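Local coordinates for protein VMS1 (Saccharomyces cerevisiae, PDB 5WHG) that cleaves polypeptidyl-tRNAs as an endonuclease downstream of ribosome-associated quality control, releasing incompletely synthesised polypeptides for degradation, at residues A[294-297]-A[298-302]; A[70-73]-A[74-78]. One frame throughout, in Å; residues are numbered along the deposited sequence.

Contact 1: residues A[294-297]-A[298-302]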
ATOM      1  N   THR A 294      -9.344 -14.099 -16.758  1.00 89.51           N
ATOM      2  CA  THR A 294      -9.890 -15.051 -15.796  1.00 85.98           C
ATOM      3  C   THR A 294      -8.864 -15.375 -14.712  1.00 87.53           C
ATOM      4  O   THR A 294      -9.212 -15.410 -13.522  1.00 90.93           O
ATOM      5  CB  THR A 294     -10.390 -16.331 -16.495  1.00 84.95           C
ATOM      6  OG1 THR A 294      -9.315 -16.957 -17.190  1.00111.38           O
ATOM      7  CG2 THR A 294     -11.459 -16.010 -17.500  1.00 79.09           C
ATOM      8  N   ASP A 295      -7.598 -15.596 -15.102  1.00 77.70           N
ATOM      9  CA  ASP A 295      -6.515 -15.745 -14.124  1.00 85.73           C
ATOM     10  C   ASP A 295      -6.537 -14.635 -13.074  1.00 88.77           C
ATOM     11  O   ASP A 295      -6.408 -14.901 -11.873  1.00 88.46           O
ATOM     12  CB  ASP A 295      -5.152 -15.752 -14.823  1.00 89.61           C
ATOM     13  CG  ASP A 295      -4.908 -17.022 -15.620  1.00105.99           C
ATOM     14  OD1 ASP A 295      -5.216 -18.121 -15.111  1.00112.56           O
ATOM     15  OD2 ASP A 295      -4.412 -16.924 -16.760  1.00106.59           O
ATOM     16  N   ILE A 296      -6.682 -13.381 -13.506  1.00 82.80           N
ATOM     17  CA  ILE A 296      -6.604 -12.285 -12.545  1.00 80.28           C
ATOM     18  C   ILE A 296      -7.881 -12.205 -11.733  1.00 82.96           C
ATOM     19  O   ILE A 296      -7.849 -11.995 -10.514  1.00 83.59           O
ATOM     20  CB  ILE A 296      -6.302 -10.953 -13.257  1.00 82.34           C
ATOM     21  CG1 ILE A 296      -4.835 -10.896 -13.691  1.00 84.24           C
ATOM     22  CG2 ILE A 296      -6.648  -9.765 -12.350  1.00 73.34           C
ATOM     23  CD1 ILE A 296      -4.553  -9.878 -14.790  1.00 90.56           C
ATOM     24  N   GLN A 297      -9.029 -12.394 -12.383  1.00 78.90           N
ATOM     25  CA  GLN A 297     -10.260 -12.455 -11.620  1.00 77.59           C
ATOM     26  C   GLN A 297     -10.224 -13.582 -10.597  1.00 79.66           C
ATOM     27  O   GLN A 297     -10.870 -13.483  -9.551  1.00 87.66           O
ATOM     28  CB  GLN A 297     -11.438 -12.580 -12.569  1.00 83.30           C
ATOM     29  CG  GLN A 297     -11.616 -11.286 -13.305  1.00 94.66           C
ATOM     30  CD  GLN A 297     -12.822 -11.246 -14.199  1.00107.42           C
ATOM     31  OE1 GLN A 297     -13.253 -10.165 -14.581  1.00113.54           O
ATOM     32  NE2 GLN A 297     -13.355 -12.415 -14.570  1.00109.55           N
ATOM     33  N   GLY A 298      -9.450 -14.635 -10.861  1.00 77.59           N
ATOM     34  CA  GLY A 298      -9.257 -15.665  -9.853  1.00 78.98           C
ATOM     35  C   GLY A 298      -8.477 -15.184  -8.642  1.00 81.98           C
ATOM     36  O   GLY A 298      -8.815 -15.523  -7.503  1.00 91.01           O
ATOM     37  N   VAL A 299      -7.407 -14.415  -8.867  1.00 88.10           N
ATOM     38  CA  VAL A 299      -6.650 -13.861  -7.747  1.00 79.55           C
ATOM     39  C   VAL A 299      -7.516 -12.900  -6.951  1.00 70.03           C
ATOM     40  O   VAL A 299      -7.436 -12.855  -5.722  1.00 78.61           O
ATOM     41  CB  VAL A 299      -5.364 -13.162  -8.228  1.00 79.75           C
ATOM     42  CG1 VAL A 299      -4.644 -12.534  -7.035  1.00 84.40           C
ATOM     43  CG2 VAL A 299      -4.446 -14.130  -8.947  1.00 73.67           C
ATOM     44  N   LEU A 300      -8.365 -12.122  -7.629  1.00 67.16           N
ATOM     45  CA  LEU A 300      -9.160 -11.131  -6.903  1.00 82.36           C
ATOM     46  C   LEU A 300     -10.189 -11.807  -6.006  1.00 80.63           C
ATOM     47  O   LEU A 300     -10.316 -11.458  -4.828  1.00 82.98           O
ATOM     48  CB  LEU A 300      -9.835 -10.155  -7.870  1.00 81.10           C
ATOM     49  CG  LEU A 300      -8.891  -9.283  -8.690  1.00 77.74           C
ATOM     50  CD1 LEU A 300      -9.644  -8.233  -9.496  1.00 87.74           C
ATOM     51  CD2 LEU A 300      -7.844  -8.652  -7.801  1.00 71.64           C
ATOM     52  N   LYS A 301     -10.916 -12.795  -6.539  1.00 80.07           N
ATOM     53  CA  LYS A 301     -11.798 -13.597  -5.694  1.00 87.45           C
ATOM     54  C   LYS A 301     -11.010 -14.262  -4.572  1.00 85.84           C
ATOM     55  O   LYS A 301     -11.415 -14.225  -3.406  1.00 90.55           O
ATOM     56  CB  LYS A 301     -12.548 -14.638  -6.536  1.00 85.83           C
ATOM     57  CG  LYS A 301     -13.377 -15.656  -5.731  1.00 93.54           C
ATOM     58  CD  LYS A 301     -14.816 -15.206  -5.432  1.00 93.56           C
ATOM     59  CE  LYS A 301     -15.702 -15.377  -6.649  1.00104.64           C
ATOM     60  NZ  LYS A 301     -17.121 -14.927  -6.401  1.00109.65           N
ATOM     61  N   ASP A 302      -9.848 -14.816  -4.891  1.00 83.13           N
ATOM     62  CA  ASP A 302      -9.064 -15.477  -3.855  1.00 92.29           C
ATOM     63  C   ASP A 302      -8.703 -14.525  -2.710  1.00 89.44           C
ATOM     64  O   ASP A 302      -8.626 -14.950  -1.552  1.00 84.83           O
ATOM     65  CB  ASP A 302      -7.824 -16.084  -4.492  1.00102.84           C
ATOM     66  CG  ASP A 302      -7.297 -17.249  -3.722  1.00124.08           C
ATOM     67  OD1 ASP A 302      -7.471 -17.260  -2.478  1.00128.64           O
ATOM     68  OD2 ASP A 302      -6.702 -18.145  -4.366  1.00134.76           O
TER
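Ile296 and Leu300 meet one turn apart on helix 292-302, an amphipathic alpha-helix in the VLRF1 part of the protein, packed against its mixed beta-sheet. The backbone contribution is four consecutive i to i+4 hydrogen bonds: Gly298 N to Thr294 O, Val299 N to Asp295 O, Leu300 N to Ile296 O and Lys301 N to Gln297 O. The last is nearly straight at hydrogen (175°), although the donor sits 31° out of the carbonyl plane.

The apolar contact is looser: Ile296 CG2 comes 4.3 Å from Leu300 CG. Together with Val299, these two side chains form the buried flank of the helix. Ile296 and Val299 rest on Phe254 of strand 247-255, while Ile296 also touches Val213 and Leu300 touches Phe211, both on strand 207-214. Val299, just before Leu300 in sequence, has CG2 at 3.6 Å from Asp295 O.

The charged groups find their partners at the border of this face or point outward. Asp295 also touches Phe254, and its carboxylate reaches outside the two segments, where OD2 forms a salt bridge with Arg256 NE, just past strand 247-255. Lys301 is exposed, and bends along its chain lead the ammonium group away from residues 294-297. Gly298, also exposed, contributes its N-H to Thr294 O.

Leu300 CG is turned beside its own backbone N (chi1 -64°), which brings it to 3.4 Å from Ile296 O, the oxygen that also accepts Leu300 N at 2.9 Å.

Contact 2: residues A[70-73]-A[74-78]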
HETATM    1  N   MSE A  70       0.467 -14.469  11.704  1.00121.99           N
HETATM    2  CA  MSE A  70      -0.538 -15.435  11.277  1.00126.46           C
HETATM    3  C   MSE A  70      -1.919 -15.049  11.805  1.00114.17           C
HETATM    4  O   MSE A  70      -2.924 -15.235  11.125  1.00110.91           O
HETATM    5  CB  MSE A  70      -0.157 -16.841  11.731  1.00145.90           C
HETATM    6  CG  MSE A  70       1.240 -17.255  11.308  1.00159.99           C
HETATM    7 SE   MSE A  70       1.810 -18.965  12.070  1.00177.75          SE
HETATM    8  CE  MSE A  70       0.833 -20.150  10.858  1.00178.08           C
ATOM      9  N   ASN A  71      -1.960 -14.500  13.021  1.00109.68           N
ATOM     10  CA  ASN A  71      -3.229 -14.051  13.579  1.00108.60           C
ATOM     11  C   ASN A  71      -3.781 -12.849  12.822  1.00105.45           C
ATOM     12  O   ASN A  71      -4.996 -12.746  12.614  1.00105.79           O
ATOM     13  CB  ASN A  71      -3.058 -13.727  15.053  1.00 92.08           C
ATOM     14  CG  ASN A  71      -3.268 -14.922  15.912  1.00 98.50           C
ATOM     15  OD1 ASN A  71      -4.225 -15.662  15.721  1.00100.15           O
ATOM     16  ND2 ASN A  71      -2.369 -15.143  16.854  1.00108.62           N
ATOM     17  N   VAL A  72      -2.909 -11.918  12.422  1.00102.59           N
ATOM     18  CA  VAL A  72      -3.322 -10.864  11.499  1.00 92.91           C
ATOM     19  C   VAL A  72      -3.877 -11.487  10.229  1.00 82.71           C
ATOM     20  O   VAL A  72      -4.979 -11.153   9.774  1.00 76.95           O
ATOM     21  CB  VAL A  72      -2.145  -9.921  11.184  1.00 91.65           C
ATOM     22  CG1 VAL A  72      -2.441  -9.135   9.926  1.00 95.25           C
ATOM     23  CG2 VAL A  72      -1.877  -8.966  12.326  1.00 86.43           C
ATOM     24  N   LYS A  73      -3.108 -12.405   9.640  1.00 83.38           N
ATOM     25  CA  LYS A  73      -3.542 -13.104   8.437  1.00 86.97           C
ATOM     26  C   LYS A  73      -4.869 -13.821   8.672  1.00 91.39           C
ATOM     27  O   LYS A  73      -5.823 -13.652   7.906  1.00 90.06           O
ATOM     28  CB  LYS A  73      -2.450 -14.086   8.014  1.00 93.54           C
ATOM     29  CG  LYS A  73      -2.181 -14.187   6.538  1.00 92.52           C
ATOM     30  CD  LYS A  73      -0.776 -14.710   6.337  1.00 97.18           C
ATOM     31  CE  LYS A  73      -0.458 -14.921   4.877  1.00106.08           C
ATOM     32  NZ  LYS A  73       0.722 -15.835   4.715  1.00119.87           N
ATOM     33  N   ARG A  74      -4.960 -14.604   9.753  1.00 91.34           N
ATOM     34  CA  ARG A  74      -6.194 -15.332  10.029  1.00 85.07           C
ATOM     35  C   ARG A  74      -7.390 -14.392  10.113  1.00 86.02           C
ATOM     36  O   ARG A  74      -8.470 -14.708   9.607  1.00 96.21           O
ATOM     37  CB  ARG A  74      -6.068 -16.142  11.322  1.00 86.20           C
ATOM     38  CG  ARG A  74      -7.309 -16.033  12.189  1.00 85.80           C
ATOM     39  CD  ARG A  74      -7.546 -17.209  13.088  1.00100.34           C
ATOM     40  NE  ARG A  74      -8.716 -16.939  13.914  1.00104.79           N
ATOM     41  CZ  ARG A  74      -9.205 -17.793  14.800  1.00109.84           C
ATOM     42  NH1 ARG A  74      -8.622 -18.969  14.959  1.00110.49           N
ATOM     43  NH2 ARG A  74     -10.273 -17.472  15.520  1.00109.72           N
ATOM     44  N   ASN A  75      -7.221 -13.230  10.741  1.00 88.81           N
ATOM     45  CA  ASN A  75      -8.380 -12.384  10.989  1.00 97.10           C
ATOM     46  C   ASN A  75      -8.736 -11.549   9.766  1.00102.38           C
ATOM     47  O   ASN A  75      -9.920 -11.359   9.471  1.00 99.72           O
ATOM     48  CB  ASN A  75      -8.137 -11.492  12.207  1.00105.99           C
ATOM     49  CG  ASN A  75      -9.399 -10.780  12.660  1.00130.81           C
ATOM     50  OD1 ASN A  75     -10.517 -11.262  12.444  1.00145.14           O
ATOM     51  ND2 ASN A  75      -9.230  -9.625  13.283  1.00136.66           N
ATOM     52  N   LEU A  76      -7.729 -11.040   9.045  1.00104.01           N
ATOM     53  CA  LEU A  76      -7.994 -10.396   7.760  1.00 94.28           C
ATOM     54  C   LEU A  76      -8.734 -11.334   6.821  1.00 91.53           C
ATOM     55  O   LEU A  76      -9.705 -10.933   6.176  1.00 89.96           O
ATOM     56  CB  LEU A  76      -6.690  -9.942   7.116  1.00 87.66           C
ATOM     57  CG  LEU A  76      -5.982  -8.758   7.759  1.00 85.78           C
ATOM     58  CD1 LEU A  76      -4.594  -8.626   7.178  1.00 85.15           C
ATOM     59  CD2 LEU A  76      -6.789  -7.508   7.517  1.00 86.23           C
ATOM     60  N   ARG A  77      -8.294 -12.593   6.744  1.00 99.51           N
ATOM     61  CA  ARG A  77      -8.875 -13.626   5.892  1.00103.47           C
ATOM     62  C   ARG A  77     -10.205 -14.153   6.428  1.00111.39           C
ATOM     63  O   ARG A  77     -10.799 -15.038   5.803  1.00116.42           O
ATOM     64  CB  ARG A  77      -7.860 -14.773   5.716  1.00110.93           C
ATOM     65  CG  ARG A  77      -8.061 -15.644   4.474  1.00118.89           C
ATOM     66  CD  ARG A  77      -6.892 -16.589   4.214  1.00130.01           C
ATOM     67  NE  ARG A  77      -7.213 -17.549   3.153  1.00147.03           N
ATOM     68  CZ  ARG A  77      -6.946 -17.379   1.853  1.00155.68           C
ATOM     69  NH1 ARG A  77      -6.338 -16.280   1.419  1.00149.62           N
ATOM     70  NH2 ARG A  77      -7.285 -18.318   0.976  1.00160.95           N
ATOM     71  N   GLY A  78     -10.697 -13.626   7.546  1.00112.66           N
ATOM     72  CA  GLY A  78     -11.975 -14.054   8.088  1.00120.13           C
ATOM     73  C   GLY A  78     -11.909 -14.598   9.509  1.00130.43           C
ATOM     74  O   GLY A  78     -11.876 -15.812   9.736  1.00132.57           O
TER
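Val72 and Leu76 stand side by side one turn apart, pointing the same way, with Val72 CG1 at 3.5 Å from Leu76 CD1. The methyl of Val72 that does the touching is anti to its backbone N (chi1 162°); with Leu76 CG beside its own N (chi1 -71°), CD1 lies alongside that methyl. The same turn is joined by Leu76 N, bonded to Val72 O at 2.8 Å and nearly straight (172°).

Around this pair, the i to i+4 bonds of helix 66-76 continue from Arg74 N to Met70 O (a selenomethionine), from Asn75 N to Asn71 O and from Arg77 N to Lys73 O; Asn75 N also makes a weak bond to Val72 O. The helix then gives way to a turn in which Gly78 N reaches Asn75 O at 3.1 Å, with Gly78 at a positive phi.

Further out, Leu76 packs on Leu249, Met205 and Tyr306, and its carbonyl oxygen accepts a hydrogen bond from Lys309 NZ. Val72 touches the zinc site, whose ligands are Cys46, Cys49, His62 and His68, and Asn71 lies against Cys49, its side chain about 5 Å from the zinc ion. Cutting Leu76 back to an alanine is likely to leave Val72 CG1 without its apolar neighbour and to open a gap facing Leu249 and Tyr306.

This helix adjoins a C2H2-type zinc finger and carries the ligand His68 in its first turn. Zinc coordination by His68 thus fixes the start of the helix, while its end is joined to the VLRF1 part by apolar packing and by the Lys309 bond.

Contact 2 comes first along the chain, on the zinc-finger helix 66-76, and contact 1 much later, over most of helix 292-302; their centres lie 20 Å apart. Both helices touch strand 247-255, an outermost strand of the mixed sheet: contact 1 at Phe254, contact 2 at Leu249 and Glu250. The two also approach each other directly, Asp302 OD1 lying 3.6 Å from Arg77 NH2, a long and weak pairing of charges. The C-terminal end of the zinc-finger helix thus rests on the VLRF1 part, which probably helps fix how the two are placed. Gln267, the inferred active-site residue, lies in the unmodelled segment between strand 247-255 and helix 292-302.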